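PDB 1S2X: Cag-Z, which is of unknown function but is encoded in the Helicobacter pylori cag pathogenicity island, which specifies a type IV secretion system. Local coordinates for residues A[38-42]-A[65-69]. The protein carries 1 engineered substitution. Residue numbers count along the deposited sequence, not the author numbering.
Sequences FIQNY and NMQKN
Residues 38-41 are helical, with phi/psi of -62/-46 at Phe38, and Tyr42 has -132/-15; Tyr42 N donates both to Phe38 O (2.9 Å) and to Ile39 O (3.2 Å), and a wider pi-type turn spans 39-42. Residues 65-68 form the last turn of another helix, and Asn69 (-102/13) is the first residue to leave helical values, its N bonded to Met66 O and, weakly, to Asn65 O, both at 3.1 Å. The register sets Phe38 CA 8.2 Å from Met66 CA and Tyr42 CA 7.2 Å from Asn65 CA. Phe38 and Tyr42, one turn apart, both direct CA-CB toward 65-69. Phe38, in the t rotamer (chi1 178°), brings CZ to 3.3 Å from CG of selenomethionine Met66, while its CE2 lies 3.8 Å from Asn65 O and 4.3 Å from Asn69 CB. Tyr42 takes the m rotamer (chi1 -73°), and the CA-CB bond of Asn65, pointing toward 38-42, sets CB over the Tyr42 ring face, 4.1 Å from the centroid and 27° off the normal: a CH-pi contact. The m rotamer of Asn65 carries ND2 to a water that accepts from it and donates to Tyr42 O, both at 2.9 Å. The two segments bury 255 Å² between them, both sides summed. It is a helix-helix contact between the C-terminal turns of helices 31-43 and 52-68, consecutive in this all-helical chain; Leu62, also on helix 52-68, touches both Phe38 and Tyr42, and Met66 continues onto Ile71 and Phe73 in the loop after that helix and onto Leu159 in the loop after helix 149-158.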
loop_
_atom_site.group_PDB
_atom_site.type_symbol
_atom_site.label_atom_id
_atom_site.label_comp_id
_atom_site.label_asym_id
_atom_site.label_seq_id
_atom_site.Cartn_x
_atom_site.Cartn_y
_atom_site.Cartn_z
ATOM N N PHE A 38 16.554 -4.992 -8.812
ATOM C CA PHE A 38 17.345 -3.882 -8.255
ATOM C C PHE A 38 18.135 -4.392 -7.064
ATOM O O PHE A 38 19.318 -4.121 -6.912
ATOM C CB PHE A 38 16.453 -2.698 -7.874
ATOM C CG PHE A 38 17.226 -1.540 -7.240
ATOM C CD1 PHE A 38 17.178 -1.332 -5.870
ATOM C CD2 PHE A 38 17.984 -0.690 -8.023
ATOM C CE1 PHE A 38 17.881 -0.297 -5.268
ATOM C CE2 PHE A 38 18.717 0.331 -7.432
ATOM C CZ PHE A 38 18.687 0.508 -6.063
ATOM N N ILE A 39 17.459 -5.142 -6.190
ATOM C CA ILE A 39 18.134 -5.627 -4.985
ATOM C C ILE A 39 19.357 -6.454 -5.332
ATOM O O ILE A 39 20.484 -6.251 -4.867
ATOM C CB ILE A 39 17.161 -6.491 -4.164
ATOM C CG1 ILE A 39 16.092 -5.656 -3.451
ATOM C CG2 ILE A 39 17.945 -7.377 -3.215
ATOM C CD1 ILE A 39 16.690 -4.424 -2.816
ATOM N N GLN A 40 19.126 -7.424 -6.216
ATOM C CA GLN A 40 20.230 -8.265 -6.673
ATOM C C GLN A 40 21.367 -7.481 -7.289
ATOM O O GLN A 40 22.534 -7.844 -7.156
ATOM C CB GLN A 40 19.685 -9.297 -7.691
ATOM C CG GLN A 40 18.923 -10.400 -6.953
ATOM C CD GLN A 40 19.750 -11.067 -5.869
ATOM O OE1 GLN A 40 20.866 -11.546 -6.104
ATOM N NE2 GLN A 40 19.218 -11.125 -4.649
ATOM N N ASN A 41 21.106 -6.390 -7.990
ATOM C CA ASN A 41 22.218 -5.695 -8.626
ATOM C C ASN A 41 22.818 -4.614 -7.755
ATOM O O ASN A 41 23.936 -4.165 -8.037
ATOM C CB ASN A 41 21.758 -5.092 -9.962
ATOM C CG ASN A 41 21.669 -6.128 -11.068
ATOM O OD1 ASN A 41 21.043 -5.918 -12.108
ATOM N ND2 ASN A 41 22.298 -7.279 -10.850
ATOM N N TYR A 42 22.162 -4.151 -6.687
ATOM C CA TYR A 42 22.799 -3.016 -5.990
ATOM C C TYR A 42 22.879 -3.203 -4.495
ATOM O O TYR A 42 23.582 -2.485 -3.796
ATOM C CB TYR A 42 22.023 -1.725 -6.308
ATOM C CG TYR A 42 22.243 -1.224 -7.719
ATOM C CD1 TYR A 42 23.440 -0.621 -8.081
ATOM C CD2 TYR A 42 21.258 -1.351 -8.691
ATOM C CE1 TYR A 42 23.666 -0.151 -9.370
ATOM C CE2 TYR A 42 21.468 -0.894 -9.976
ATOM C CZ TYR A 42 22.670 -0.300 -10.309
ATOM O OH TYR A 42 22.870 0.156 -11.587
ATOM N N ASN A 65 22.042 4.964 -5.838
ATOM C CA ASN A 65 21.757 4.066 -6.970
ATOM C C ASN A 65 20.263 3.969 -7.229
ATOM O O ASN A 65 19.798 3.853 -8.368
ATOM C CB ASN A 65 22.373 2.676 -6.733
ATOM C CG ASN A 65 23.858 2.761 -7.048
ATOM O OD1 ASN A 65 24.177 3.506 -7.969
ATOM N ND2 ASN A 65 24.734 2.079 -6.333
HETATM N N MSE A 66 19.453 4.028 -6.173
HETATM C CA MSE A 66 18.000 4.036 -6.377
HETATM C C MSE A 66 17.624 5.271 -7.200
HETATM O O MSE A 66 16.852 5.234 -8.170
HETATM C CB MSE A 66 17.274 4.031 -5.039
HETATM C CG MSE A 66 17.168 2.767 -4.202
HETATM SE SE MSE A 66 16.528 3.095 -2.521
HETATM C CE MSE A 66 14.781 3.178 -2.977
ATOM N N GLN A 67 18.133 6.452 -6.869
ATOM C CA GLN A 67 17.734 7.664 -7.608
ATOM C C GLN A 67 18.186 7.606 -9.057
ATOM O O GLN A 67 17.456 7.941 -9.984
ATOM C CB GLN A 67 18.312 8.930 -6.973
ATOM C CG GLN A 67 17.928 9.155 -5.514
ATOM C CD GLN A 67 16.721 10.041 -5.299
ATOM O OE1 GLN A 67 16.629 10.845 -4.363
ATOM N NE2 GLN A 67 15.727 9.916 -6.167
ATOM N N LYS A 68 19.419 7.176 -9.268
ATOM C CA LYS A 68 19.973 7.063 -10.605
ATOM C C LYS A 68 19.201 6.064 -11.461
ATOM O O LYS A 68 19.264 6.168 -12.695
ATOM C CB LYS A 68 21.443 6.646 -10.562
ATOM C CG LYS A 68 22.403 7.697 -10.011
ATOM C CD LYS A 68 23.793 7.078 -9.943
ATOM C CE LYS A 68 24.889 8.114 -9.821
ATOM N NZ LYS A 68 26.200 7.443 -9.568
ATOM N N ASN A 69 18.497 5.123 -10.848
ATOM C CA ASN A 69 17.757 4.101 -11.594
ATOM C C ASN A 69 16.268 4.421 -11.651
ATOM O O ASN A 69 15.443 3.587 -12.014
ATOM C CB ASN A 69 17.995 2.721 -10.964
ATOM C CG ASN A 69 19.332 2.135 -11.386
ATOM O OD1 ASN A 69 20.403 2.460 -10.874
ATOM N ND2 ASN A 69 19.259 1.238 -12.360
HETATM O O HOH W 1 24.303 0.328 -4.059
#